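Local coordinates for (R)-S-adenosyl-L-methionine hydrolase (Thermus thermophilus, PDB 2CW5), which catalyses the hydrolysis of S-adenosyl-L-methionine to adenosine and L-methionine and works as a homotrimer, at residues 4-10 against 34-40; 55-59 against 85-89; 65-70 against 90-96; 78-82 against 161-165. All coordinates share one frame; numbering follows the deposited sequence.

Following the chain from the N terminus, interaction 1 pairs strand 4-8 with strand 34-37 and closes the first loop, which carries helix 16-24. It is complete before the others open. Interaction 2 then sets the turn after helix 45-55 against the start of strand 87-89. Interaction 3 opens inside that span and crosses it, joining strand 64-68 to the loop 90-96. Interaction 4 also crosses both, since it starts at 78-82 and reaches forward to 161-165. All four reach one mixed sheet. Interactions 1 and 3 share the neighbouring strands 4-8 and 64-68, and Asp-92 of 90-96 forms a salt bridge with Arg-78 of interaction 4.

Interaction 1: 4-10 against 34-40; sequences VYFLSDF and VDLAHAL
Strands 4-8 and 34-37 run parallel at 31°, their axes 4.4 Å apart at closest, tied by four backbone bonds that run from Val-34 N-Val-4 O to Ser-8 N-Ala-37 O. On one face of the sheet Tyr-5 and Val-34 lie side by side, with Tyr-5 CE1 3.4 Å from Val-34 CB. Further along, Leu-7 CD2 meets Leu-40 CD1 at 3.7 Å. On the face of Phe-6 and Asp-35, His-38, from the loop after the strand, brings the CE1 edge of its ring over the centre of the Phe-6 ring, a T-shaped pair with planes at 68°. Its CG, anti to the carbonyl carbon (chi1 -68°), turns the ring back over Phe-6. His-38 ND1 pairs with Ser-8 OG at 2.7 Å, and His-38 NE2 donates to Asp-35 OD1 at 2.6 Å, from above the carboxylate plane. Asp-35 OD2 has a salt bridge to Lys-21. Ser-8 OG also accepts from Phe-10 N, an ST turn. A leucine in place of His-38 would probably leave Ser-8 OG and Asp-35 OD1 without these ring partners. His-38 and Ala-39 bond through their backbones to a neighbouring subunit. This is the sheet's outer parallel pair within this chain, ending at Asp-9, which by similarity binds adenosine.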
loop_
_atom_site.group_PDB
_atom_site.type_symbol
_atom_site.label_atom_id
_atom_site.label_comp_id
_atom_site.label_asym_id
_atom_site.label_seq_id
_atom_site.Cartn_x
_atom_site.Cartn_y
_atom_site.Cartn_z
ATOM N N VAL C 4 -5.826 -16.770 -5.580
ATOM C CA VAL C 4 -4.672 -16.179 -6.235
ATOM C C VAL C 4 -3.882 -15.321 -5.248
ATOM O O VAL C 4 -4.415 -14.377 -4.659
ATOM C CB VAL C 4 -5.087 -15.290 -7.436
ATOM C CG1 VAL C 4 -3.862 -14.614 -8.022
ATOM C CG2 VAL C 4 -5.771 -16.128 -8.506
ATOM N N TYR C 5 -2.614 -15.667 -5.062
ATOM C CA TYR C 5 -1.732 -14.917 -4.173
ATOM C C TYR C 5 -0.861 -14.069 -5.087
ATOM O O TYR C 5 -0.250 -14.576 -6.034
ATOM C CB TYR C 5 -0.917 -15.880 -3.313
ATOM C CG TYR C 5 -1.770 -16.485 -2.212
ATOM C CD1 TYR C 5 -1.893 -15.851 -0.972
ATOM C CD2 TYR C 5 -2.521 -17.640 -2.438
ATOM C CE1 TYR C 5 -2.749 -16.352 0.016
ATOM C CE2 TYR C 5 -3.383 -18.150 -1.454
ATOM C CZ TYR C 5 -3.491 -17.498 -0.234
ATOM O OH TYR C 5 -4.344 -17.984 0.733
ATOM N N PHE C 6 -0.804 -12.778 -4.779
ATOM C CA PHE C 6 -0.111 -11.797 -5.607
ATOM C C PHE C 6 1.079 -11.069 -4.968
ATOM O O PHE C 6 0.968 -10.472 -3.890
ATOM C CB PHE C 6 -1.196 -10.805 -6.078
ATOM C CG PHE C 6 -0.745 -9.793 -7.091
ATOM C CD1 PHE C 6 0.397 -9.989 -7.861
ATOM C CD2 PHE C 6 -1.498 -8.629 -7.284
ATOM C CE1 PHE C 6 0.787 -9.041 -8.808
ATOM C CE2 PHE C 6 -1.119 -7.673 -8.227
ATOM C CZ PHE C 6 0.028 -7.879 -8.991
ATOM N N LEU C 7 2.225 -11.141 -5.639
ATOM C CA LEU C 7 3.427 -10.460 -5.180
ATOM C C LEU C 7 3.996 -9.647 -6.337
ATOM O O LEU C 7 3.939 -10.073 -7.488
ATOM C CB LEU C 7 4.481 -11.465 -4.694
ATOM C CG LEU C 7 5.810 -10.864 -4.210
ATOM C CD1 LEU C 7 6.402 -11.731 -3.095
ATOM C CD2 LEU C 7 6.788 -10.739 -5.383
ATOM N N SER C 8 4.528 -8.468 -6.041
ATOM C CA SER C 8 5.119 -7.653 -7.094
ATOM C C SER C 8 6.037 -6.607 -6.496
ATOM O O SER C 8 6.158 -6.499 -5.278
ATOM C CB SER C 8 4.032 -6.931 -7.892
ATOM O OG SER C 8 3.582 -5.781 -7.191
ATOM N N ASP C 9 6.693 -5.846 -7.369
ATOM C CA ASP C 9 7.549 -4.752 -6.934
ATOM C C ASP C 9 6.937 -3.472 -7.514
ATOM O O ASP C 9 7.633 -2.478 -7.704
ATOM C CB ASP C 9 8.980 -4.935 -7.453
ATOM C CG ASP C 9 9.071 -4.875 -8.975
ATOM O OD1 ASP C 9 8.018 -4.921 -9.641
ATOM O OD2 ASP C 9 10.202 -4.789 -9.502
ATOM N N PHE C 10 5.633 -3.511 -7.789
ATOM C CA PHE C 10 4.928 -2.365 -8.374
ATOM C C PHE C 10 4.888 -1.123 -7.486
ATOM O O PHE C 10 4.709 -0.019 -7.985
ATOM C CB PHE C 10 3.489 -2.738 -8.766
ATOM C CG PHE C 10 3.392 -3.756 -9.874
ATOM C CD1 PHE C 10 4.490 -4.055 -10.675
ATOM C CD2 PHE C 10 2.184 -4.399 -10.129
ATOM C CE1 PHE C 10 4.387 -4.981 -11.718
ATOM C CE2 PHE C 10 2.070 -5.325 -11.169
ATOM C CZ PHE C 10 3.173 -5.614 -11.964
ATOM N N VAL C 34 -5.292 -12.546 -2.708
ATOM C CA VAL C 34 -4.600 -12.205 -1.478
ATOM C C VAL C 34 -3.203 -11.674 -1.774
ATOM O O VAL C 34 -2.387 -12.357 -2.397
ATOM C CB VAL C 34 -4.486 -13.434 -0.564
ATOM C CG1 VAL C 34 -3.860 -13.037 0.769
ATOM C CG2 VAL C 34 -5.872 -14.049 -0.350
ATOM N N ASP C 35 -2.926 -10.453 -1.329
ATOM C CA ASP C 35 -1.614 -9.876 -1.561
ATOM C C ASP C 35 -0.575 -10.495 -0.635
ATOM O O ASP C 35 -0.861 -10.815 0.525
ATOM C CB ASP C 35 -1.627 -8.360 -1.345
ATOM C CG ASP C 35 -2.449 -7.626 -2.388
ATOM O OD1 ASP C 35 -2.362 -7.982 -3.580
ATOM O OD2 ASP C 35 -3.169 -6.676 -2.014
ATOM N N LEU C 36 0.621 -10.690 -1.173
ATOM C CA LEU C 36 1.735 -11.208 -0.397
ATOM C C LEU C 36 2.570 -9.980 -0.047
ATOM O O LEU C 36 2.785 -9.672 1.124
ATOM C CB LEU C 36 2.567 -12.195 -1.222
ATOM C CG LEU C 36 1.921 -13.555 -1.499
ATOM C CD1 LEU C 36 2.832 -14.396 -2.392
ATOM C CD2 LEU C 36 1.677 -14.277 -0.182
ATOM N N ALA C 37 3.019 -9.269 -1.079
ATOM C CA ALA C 37 3.828 -8.065 -0.902
ATOM C C ALA C 37 3.889 -7.282 -2.215
ATOM O O ALA C 37 3.906 -7.878 -3.293
ATOM C CB ALA C 37 5.240 -8.447 -0.446
ATOM N N HIS C 38 3.920 -5.953 -2.123
ATOM C CA HIS C 38 3.974 -5.103 -3.309
ATOM C C HIS C 38 4.949 -3.936 -3.167
ATOM O O HIS C 38 5.309 -3.295 -4.156
ATOM C CB HIS C 38 2.573 -4.561 -3.644
ATOM C CG HIS C 38 1.613 -5.616 -4.099
ATOM N ND1 HIS C 38 1.835 -6.387 -5.220
ATOM C CD2 HIS C 38 0.463 -6.075 -3.549
ATOM C CE1 HIS C 38 0.867 -7.278 -5.339
ATOM N NE2 HIS C 38 0.022 -7.111 -4.336
ATOM N N ALA C 39 5.372 -3.658 -1.939
ATOM C CA ALA C 39 6.303 -2.563 -1.690
ATOM C C ALA C 39 7.746 -3.063 -1.633
ATOM O O ALA C 39 8.543 -2.573 -0.841
ATOM C CB ALA C 39 5.939 -1.850 -0.381
ATOM N N LEU C 40 8.071 -4.042 -2.471
ATOM C CA LEU C 40 9.421 -4.604 -2.510
ATOM C C LEU C 40 10.332 -3.744 -3.379
ATOM O O LEU C 40 9.872 -3.104 -4.327
ATOM C CB LEU C 40 9.389 -6.028 -3.076
ATOM C CG LEU C 40 8.547 -7.059 -2.315
ATOM C CD1 LEU C 40 8.539 -8.369 -3.086
ATOM C CD2 LEU C 40 9.108 -7.262 -0.913
HETATM O O HOH W 1 8.120 -1.056 -4.885
#

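Interaction 2: 55-59 against 85-89; sequences ALPYL and RWTYV
Leu-56 lays its CD1 methyl over one face of the Trp-86 indole. The methyl is 3.9 Å from the centroid of the five-membered ring and 24° off its normal, a CH-pi contact. Its closest ring atom is Trp-86 CD2, at 3.6 Å from Leu-56 CD1. Leu-56 CG stands over Trp-86 CE3, and Leu-56 CD2 lies just past that rim. The leucine has CG anti to its backbone N (chi1 -171°), which carries both methyls out toward the aromatic rings. Leu-56 CD2 also touches Tyr-88 OH at 3.3 Å. On the opposite face of the indole lies Arg-85 CB, toward the rim. At the indole edge, Trp-86 NE1 donates to Leu-59 O at 3.0 Å. The acceptor lies near the ring plane, but the N-H comes from above the carbonyl plane of Leu-59. This bond holds the rotation of the indole.

Leu-56 opens the 3-10 turn 56-58 that follows helix 45-55; Leu-59 comes just after it. Tyr-58 N donates to Ala-55 O and Leu-59 N to Leu-56 O, across the turn. The contact joins this turn to the residues leading into strand 87-89 of the mixed sheet, and to Tyr-88 on it. Further out, Asp-103 OD2 accepts from Trp-86 N and is hydrogen-bonded to Tyr-88 OH. Helix 99-102 adds Ala-99 and Leu-102 against Leu-56. Trp-100 meets the Tyr-88 ring edge-to-face.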
loop_
_atom_site.group_PDB
_atom_site.type_symbol
_atom_site.label_atom_id
_atom_site.label_comp_id
_atom_site.label_asym_id
_atom_site.label_seq_id
_atom_site.Cartn_x
_atom_site.Cartn_y
_atom_site.Cartn_z
ATOM N N ALA C 55 6.372 -17.368 2.621
ATOM C CA ALA C 55 4.935 -17.608 2.703
ATOM C C ALA C 55 4.376 -18.879 2.075
ATOM O O ALA C 55 3.336 -19.380 2.512
ATOM C CB ALA C 55 4.197 -16.401 2.129
ATOM N N LEU C 56 5.054 -19.400 1.058
ATOM C CA LEU C 56 4.568 -20.579 0.345
ATOM C C LEU C 56 4.024 -21.757 1.160
ATOM O O LEU C 56 2.928 -22.234 0.896
ATOM C CB LEU C 56 5.646 -21.108 -0.606
ATOM C CG LEU C 56 5.181 -22.212 -1.564
ATOM C CD1 LEU C 56 4.166 -21.625 -2.532
ATOM C CD2 LEU C 56 6.373 -22.807 -2.330
ATOM N N PRO C 57 4.778 -22.238 2.159
ATOM C CA PRO C 57 4.293 -23.375 2.947
ATOM C C PRO C 57 2.951 -23.203 3.663
ATOM O O PRO C 57 2.291 -24.192 3.989
ATOM C CB PRO C 57 5.446 -23.638 3.917
ATOM C CG PRO C 57 6.061 -22.289 4.089
ATOM C CD PRO C 57 6.059 -21.738 2.689
ATOM N N TYR C 58 2.548 -21.958 3.894
ATOM C CA TYR C 58 1.295 -21.670 4.593
ATOM C C TYR C 58 0.119 -21.443 3.656
ATOM O O TYR C 58 -1.006 -21.236 4.115
ATOM C CB TYR C 58 1.461 -20.430 5.481
ATOM C CG TYR C 58 2.585 -20.539 6.478
ATOM C CD1 TYR C 58 2.414 -21.229 7.678
ATOM C CD2 TYR C 58 3.835 -19.987 6.207
ATOM C CE1 TYR C 58 3.464 -21.366 8.585
ATOM C CE2 TYR C 58 4.892 -20.120 7.103
ATOM C CZ TYR C 58 4.699 -20.812 8.290
ATOM O OH TYR C 58 5.743 -20.952 9.178
ATOM N N LEU C 59 0.367 -21.476 2.350
ATOM C CA LEU C 59 -0.700 -21.246 1.385
ATOM C C LEU C 59 -1.404 -22.526 0.953
ATOM O O LEU C 59 -0.788 -23.583 0.843
ATOM C CB LEU C 59 -0.157 -20.532 0.141
ATOM C CG LEU C 59 0.687 -19.274 0.365
ATOM C CD1 LEU C 59 0.985 -18.635 -0.983
ATOM C CD2 LEU C 59 -0.034 -18.298 1.270
ATOM N N ARG C 85 2.897 -28.512 -6.613
ATOM C CA ARG C 85 1.831 -28.630 -5.624
ATOM C C ARG C 85 1.090 -27.296 -5.647
ATOM O O ARG C 85 -0.105 -27.220 -5.359
ATOM C CB ARG C 85 2.391 -28.879 -4.216
ATOM C CG ARG C 85 3.150 -30.182 -4.057
ATOM C CD ARG C 85 3.066 -30.705 -2.624
ATOM N NE ARG C 85 3.668 -29.807 -1.641
ATOM C CZ ARG C 85 4.977 -29.628 -1.484
ATOM N NH1 ARG C 85 5.844 -30.284 -2.246
ATOM N NH2 ARG C 85 5.423 -28.793 -0.555
ATOM N N TRP C 86 1.828 -26.240 -5.966
ATOM C CA TRP C 86 1.260 -24.901 -6.090
ATOM C C TRP C 86 1.526 -24.516 -7.540
ATOM O O TRP C 86 2.343 -25.144 -8.208
ATOM C CB TRP C 86 1.954 -23.912 -5.149
ATOM C CG TRP C 86 1.626 -24.133 -3.700
ATOM C CD1 TRP C 86 0.486 -23.756 -3.049
ATOM C CD2 TRP C 86 2.430 -24.818 -2.737
ATOM N NE1 TRP C 86 0.531 -24.165 -1.735
ATOM C CE2 TRP C 86 1.713 -24.822 -1.518
ATOM C CE3 TRP C 86 3.689 -25.435 -2.783
ATOM C CZ2 TRP C 86 2.214 -25.419 -0.353
ATOM C CZ3 TRP C 86 4.186 -26.029 -1.626
ATOM C CH2 TRP C 86 3.447 -26.016 -0.426
ATOM N N THR C 87 0.829 -23.501 -8.029
ATOM C CA THR C 87 1.004 -23.061 -9.405
ATOM C C THR C 87 1.681 -21.701 -9.392
ATOM O O THR C 87 1.362 -20.849 -8.562
ATOM C CB THR C 87 -0.353 -22.994 -10.118
ATOM O OG1 THR C 87 -0.900 -24.319 -10.187
ATOM C CG2 THR C 87 -0.205 -22.425 -11.536
ATOM N N TYR C 88 2.620 -21.503 -10.307
ATOM C CA TYR C 88 3.367 -20.253 -10.357
ATOM C C TYR C 88 3.192 -19.546 -11.686
ATOM O O TYR C 88 3.201 -20.179 -12.738
ATOM C CB TYR C 88 4.851 -20.544 -10.116
ATOM C CG TYR C 88 5.097 -21.377 -8.877
ATOM C CD1 TYR C 88 5.156 -20.786 -7.619
ATOM C CD2 TYR C 88 5.208 -22.767 -8.960
ATOM C CE1 TYR C 88 5.314 -21.557 -6.465
ATOM C CE2 TYR C 88 5.362 -23.548 -7.819
ATOM C CZ TYR C 88 5.411 -22.937 -6.573
ATOM O OH TYR C 88 5.523 -23.705 -5.432
ATOM N N VAL C 89 3.024 -18.230 -11.626
ATOM C CA VAL C 89 2.856 -17.420 -12.826
ATOM C C VAL C 89 3.726 -16.183 -12.680
ATOM O O VAL C 89 3.547 -15.389 -11.760
ATOM C CB VAL C 89 1.390 -16.991 -13.013
ATOM C CG1 VAL C 89 1.258 -16.079 -14.238
ATOM C CG2 VAL C 89 0.510 -18.215 -13.157
#

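Interaction 3: 65-70 against 90-96; sequences VLAVVD and GPDNGLF
Asn-93 reaches across to Val-69, and its amide uses both ends. From CB the chain turns into the position between the backbone N and the carbonyl carbon (chi1 59°), which places Asn-93 CG 4.1 Å from Val-69 O. At the tip, ND2 donates to Val-69 O at 3.0 Å with an N-H...O angle of 157°. The acceptor lies in the amide plane, and the donor lies in the carbonyl plane. The other end, OD1, accepts from Leu-95 N, making an Asx turn. A leucine in place of Asn-93 would probably leave Val-69 O without this donor and free the turn at Leu-95 to shift. Pro-91 CD is 3.2 Å from Ala-67 O and Pro-91 CG 3.4 Å from Val-69 O. Leu-95 CD2 packs on Ala-67 CB at 3.5 Å, and Phe-96 CZ touches the same methyl at 3.8 Å. At Gly-90 a side chain would run into Ala-67 O. Segment 90-96 thus packs along strand 64-68 from Val-65 and past its end to Asp-70. The C-terminal ends of parallel strands in alpha/beta folds commonly carry the active site, and Asp-70 by similarity binds adenosine and is important for activity.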
loop_
_atom_site.group_PDB
_atom_site.type_symbol
_atom_site.label_atom_id
_atom_site.label_comp_id
_atom_site.label_asym_id
_atom_site.label_seq_id
_atom_site.Cartn_x
_atom_site.Cartn_y
_atom_site.Cartn_z
ATOM N N VAL C 65 0.188 -18.723 -7.522
ATOM C CA VAL C 65 1.107 -17.701 -7.040
ATOM C C VAL C 65 1.544 -16.824 -8.204
ATOM O O VAL C 65 2.354 -17.238 -9.039
ATOM C CB VAL C 65 2.367 -18.326 -6.397
ATOM C CG1 VAL C 65 3.268 -17.224 -5.831
ATOM C CG2 VAL C 65 1.966 -19.305 -5.305
ATOM N N LEU C 66 0.970 -15.626 -8.262
ATOM C CA LEU C 66 1.273 -14.648 -9.294
ATOM C C LEU C 66 2.338 -13.714 -8.731
ATOM O O LEU C 66 2.107 -13.018 -7.742
ATOM C CB LEU C 66 0.006 -13.860 -9.647
ATOM C CG LEU C 66 0.135 -12.655 -10.584
ATOM C CD1 LEU C 66 0.716 -13.101 -11.914
ATOM C CD2 LEU C 66 -1.234 -12.021 -10.789
ATOM N N ALA C 67 3.512 -13.710 -9.349
ATOM C CA ALA C 67 4.595 -12.862 -8.871
ATOM C C ALA C 67 5.227 -12.126 -10.036
ATOM O O ALA C 67 5.767 -12.746 -10.950
ATOM C CB ALA C 67 5.640 -13.705 -8.144
ATOM N N VAL C 68 5.157 -10.798 -10.002
ATOM C CA VAL C 68 5.711 -9.990 -11.083
ATOM C C VAL C 68 6.804 -9.044 -10.604
ATOM O O VAL C 68 6.522 -8.030 -9.959
ATOM C CB VAL C 68 4.609 -9.162 -11.773
ATOM C CG1 VAL C 68 5.203 -8.381 -12.949
ATOM C CG2 VAL C 68 3.491 -10.080 -12.253
ATOM N N VAL C 69 8.049 -9.397 -10.919
ATOM C CA VAL C 69 9.229 -8.607 -10.562
ATOM C C VAL C 69 10.274 -8.825 -11.658
ATOM O O VAL C 69 10.631 -9.963 -11.951
ATOM C CB VAL C 69 9.859 -9.067 -9.218
ATOM C CG1 VAL C 69 11.080 -8.207 -8.896
ATOM C CG2 VAL C 69 8.835 -8.982 -8.088
ATOM N N ASP C 70 10.768 -7.747 -12.262
ATOM C CA ASP C 70 11.772 -7.879 -13.321
ATOM C C ASP C 70 12.954 -6.948 -13.103
ATOM O O ASP C 70 14.107 -7.438 -13.084
ATOM C CB ASP C 70 11.155 -7.586 -14.688
ATOM C CG ASP C 70 10.044 -8.546 -15.043
ATOM O OD1 ASP C 70 9.039 -8.589 -14.303
ATOM O OD2 ASP C 70 10.175 -9.257 -16.064
ATOM N N GLY C 90 4.683 -16.030 -13.587
ATOM C CA GLY C 90 5.562 -14.885 -13.519
ATOM C C GLY C 90 6.707 -15.014 -14.502
ATOM O O GLY C 90 6.726 -15.939 -15.312
ATOM N N PRO C 91 7.670 -14.085 -14.459
ATOM C CA PRO C 91 8.837 -14.080 -15.348
ATOM C C PRO C 91 9.806 -15.222 -15.072
ATOM O O PRO C 91 10.027 -15.610 -13.925
ATOM C CB PRO C 91 9.463 -12.717 -15.080
ATOM C CG PRO C 91 9.152 -12.508 -13.620
ATOM C CD PRO C 91 7.699 -12.923 -13.555
ATOM N N ASP C 92 10.368 -15.767 -16.144
ATOM C CA ASP C 92 11.324 -16.861 -16.046
ATOM C C ASP C 92 12.700 -16.240 -15.835
ATOM O O ASP C 92 13.559 -16.265 -16.722
ATOM C CB ASP C 92 11.289 -17.691 -17.335
ATOM C CG ASP C 92 12.125 -18.956 -17.250
ATOM O OD1 ASP C 92 12.372 -19.451 -16.130
ATOM O OD2 ASP C 92 12.520 -19.471 -18.318
ATOM N N ASN C 93 12.897 -15.667 -14.652
ATOM C CA ASN C 93 14.152 -15.017 -14.320
ATOM C C ASN C 93 14.723 -15.472 -12.981
ATOM O O ASN C 93 15.587 -14.803 -12.409
ATOM C CB ASN C 93 13.971 -13.493 -14.318
ATOM C CG ASN C 93 12.913 -13.024 -13.331
ATOM O OD1 ASN C 93 12.424 -13.798 -12.500
ATOM N ND2 ASN C 93 12.559 -11.738 -13.412
ATOM N N GLY C 94 14.234 -16.600 -12.475
ATOM C CA GLY C 94 14.746 -17.119 -11.219
ATOM C C GLY C 94 14.012 -16.647 -9.977
ATOM O O GLY C 94 14.355 -17.043 -8.863
ATOM N N LEU C 95 13.014 -15.794 -10.172
ATOM C CA LEU C 95 12.206 -15.270 -9.077
ATOM C C LEU C 95 11.683 -16.391 -8.163
ATOM O O LEU C 95 11.655 -16.248 -6.936
ATOM C CB LEU C 95 11.022 -14.491 -9.660
ATOM C CG LEU C 95 9.877 -14.051 -8.740
ATOM C CD1 LEU C 95 10.419 -13.186 -7.621
ATOM C CD2 LEU C 95 8.844 -13.279 -9.549
ATOM N N PHE C 96 11.274 -17.501 -8.769
ATOM C CA PHE C 96 10.715 -18.637 -8.031
ATOM C C PHE C 96 11.726 -19.682 -7.526
ATOM O O PHE C 96 11.323 -20.736 -7.045
ATOM C CB PHE C 96 9.678 -19.350 -8.910
ATOM C CG PHE C 96 8.470 -18.509 -9.253
ATOM C CD1 PHE C 96 7.541 -18.168 -8.278
ATOM C CD2 PHE C 96 8.252 -18.084 -10.562
ATOM C CE1 PHE C 96 6.404 -17.413 -8.596
ATOM C CE2 PHE C 96 7.120 -17.328 -10.896
ATOM C CZ PHE C 96 6.193 -16.994 -9.906
#

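Interaction 4: 78-82 against 161-165; sequences RAVAA and ETLAR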
loop_
_atom_site.group_PDB
_atom_site.type_symbol
_atom_site.label_atom_id
_atom_site.label_comp_id
_atom_site.label_asym_id
_atom_site.label_seq_id
_atom_site.Cartn_x
_atom_site.Cartn_y
_atom_site.Cartn_z
ATOM N N ARG C 78 11.145 -14.096 -20.768
ATOM C CA ARG C 78 10.110 -15.126 -21.063
ATOM C C ARG C 78 9.076 -15.201 -19.935
ATOM O O ARG C 78 9.435 -15.265 -18.759
ATOM C CB ARG C 78 10.783 -16.490 -21.250
ATOM C CG ARG C 78 9.822 -17.613 -21.569
ATOM C CD ARG C 78 10.535 -18.871 -22.055
ATOM N NE ARG C 78 11.246 -19.580 -20.995
ATOM C CZ ARG C 78 11.713 -20.819 -21.120
ATOM N NH1 ARG C 78 11.541 -21.480 -22.258
ATOM N NH2 ARG C 78 12.345 -21.404 -20.112
ATOM N N ALA C 79 7.797 -15.187 -20.301
ATOM C CA ALA C 79 6.704 -15.263 -19.329
ATOM C C ALA C 79 6.240 -16.713 -19.231
ATOM O O ALA C 79 5.891 -17.325 -20.238
ATOM C CB ALA C 79 5.548 -14.369 -19.764
ATOM N N VAL C 80 6.228 -17.263 -18.018
ATOM C CA VAL C 80 5.830 -18.655 -17.846
ATOM C C VAL C 80 4.874 -18.961 -16.702
ATOM O O VAL C 80 4.592 -18.127 -15.840
ATOM C CB VAL C 80 7.063 -19.569 -17.625
ATOM C CG1 VAL C 80 8.012 -19.473 -18.806
ATOM C CG2 VAL C 80 7.777 -19.175 -16.333
ATOM N N ALA C 81 4.376 -20.191 -16.732
ATOM C CA ALA C 81 3.508 -20.731 -15.705
ATOM C C ALA C 81 4.183 -22.074 -15.419
ATOM O O ALA C 81 4.516 -22.807 -16.352
ATOM C CB ALA C 81 2.115 -20.947 -16.242
ATOM N N ALA C 82 4.428 -22.367 -14.146
ATOM C CA ALA C 82 5.058 -23.627 -13.744
ATOM C C ALA C 82 4.112 -24.307 -12.761
ATOM O O ALA C 82 3.572 -23.658 -11.865
ATOM C CB ALA C 82 6.406 -23.360 -13.092
ATOM N N GLU C 161 13.346 -28.193 -17.137
ATOM C CA GLU C 161 14.787 -28.047 -17.010
ATOM C C GLU C 161 15.281 -26.757 -17.658
ATOM O O GLU C 161 16.389 -26.302 -17.373
ATOM C CB GLU C 161 15.520 -29.257 -17.609
ATOM C CG GLU C 161 15.179 -29.593 -19.052
ATOM C CD GLU C 161 14.030 -30.587 -19.179
ATOM O OE1 GLU C 161 13.929 -31.233 -20.247
ATOM O OE2 GLU C 161 13.231 -30.720 -18.224
ATOM N N THR C 162 14.458 -26.161 -18.519
ATOM C CA THR C 162 14.840 -24.917 -19.184
ATOM C C THR C 162 14.524 -23.686 -18.326
ATOM O O THR C 162 14.940 -22.576 -18.653
ATOM C CB THR C 162 14.133 -24.754 -20.551
ATOM O OG1 THR C 162 12.730 -24.527 -20.354
ATOM C CG2 THR C 162 14.328 -26.008 -21.403
ATOM N N LEU C 163 13.792 -23.880 -17.232
ATOM C CA LEU C 163 13.450 -22.761 -16.351
ATOM C C LEU C 163 14.700 -22.168 -15.705
ATOM O O LEU C 163 15.634 -22.888 -15.360
ATOM C CB LEU C 163 12.461 -23.216 -15.270
ATOM C CG LEU C 163 11.072 -23.613 -15.788
ATOM C CD1 LEU C 163 10.217 -24.132 -14.640
ATOM C CD2 LEU C 163 10.401 -22.407 -16.444
ATOM N N ALA C 164 14.713 -20.851 -15.542
ATOM C CA ALA C 164 15.858 -20.170 -14.952
ATOM C C ALA C 164 15.852 -20.233 -13.427
ATOM O O ALA C 164 14.798 -20.262 -12.796
ATOM C CB ALA C 164 15.889 -18.722 -15.412
ATOM N N ARG C 165 17.043 -20.264 -12.840
ATOM C CA ARG C 165 17.176 -20.304 -11.390
ATOM C C ARG C 165 18.325 -19.398 -10.983
ATOM O O ARG C 165 19.304 -19.263 -11.714
ATOM C CB ARG C 165 17.449 -21.737 -10.903
ATOM C CG ARG C 165 16.203 -22.632 -10.770
ATOM C CD ARG C 165 16.583 -24.014 -10.231
ATOM N NE ARG C 165 15.435 -24.826 -9.806
ATOM C CZ ARG C 165 14.540 -25.373 -10.625
ATOM N NH1 ARG C 165 14.634 -25.207 -11.939
ATOM N NH2 ARG C 165 13.549 -26.102 -10.127
#
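The Arg-78 guanidinium meets Thr-162 at its edge. NH2 donates to Thr-162 OG1 at 3.2 Å, with an N-H...O angle of 160°, and the hydroxyl oxygen lies 13° out of the guanidinium plane. Thr-162 O is also 3.2 Å from Arg-78 NH2. The two side chains cross at about a right angle. Arg-78 leaves the backbone extended and then bends at chi3 (73°), which turns its tip toward 161-165. Thr-162 OG1 donates to Pro-159 O while it accepts from Arg-78 NH2, so both its roles are used. Asp-92, the stronger partner of the arginine, ties both segments: OD2 forms a salt bridge with Arg-78 NH2 and OD1 accepts from Ala-164 N.

Next to these polar groups the contact is apolar. Leu-163 sends CD2 to Val-80 CG2 and CD1 to Ala-82 CB, both at 4.2 Å. The leucine thus spans two residues on the same face of strand 79-83. Segment 161-165, the end of a 3-10 turn and the loop after it, is thereby laid against strand 79-83, with Leu-163 also on Ala-108 of strand 107-110, and beside helix 99-102, whose Trp-100 touches both Leu-163 and Ala-82.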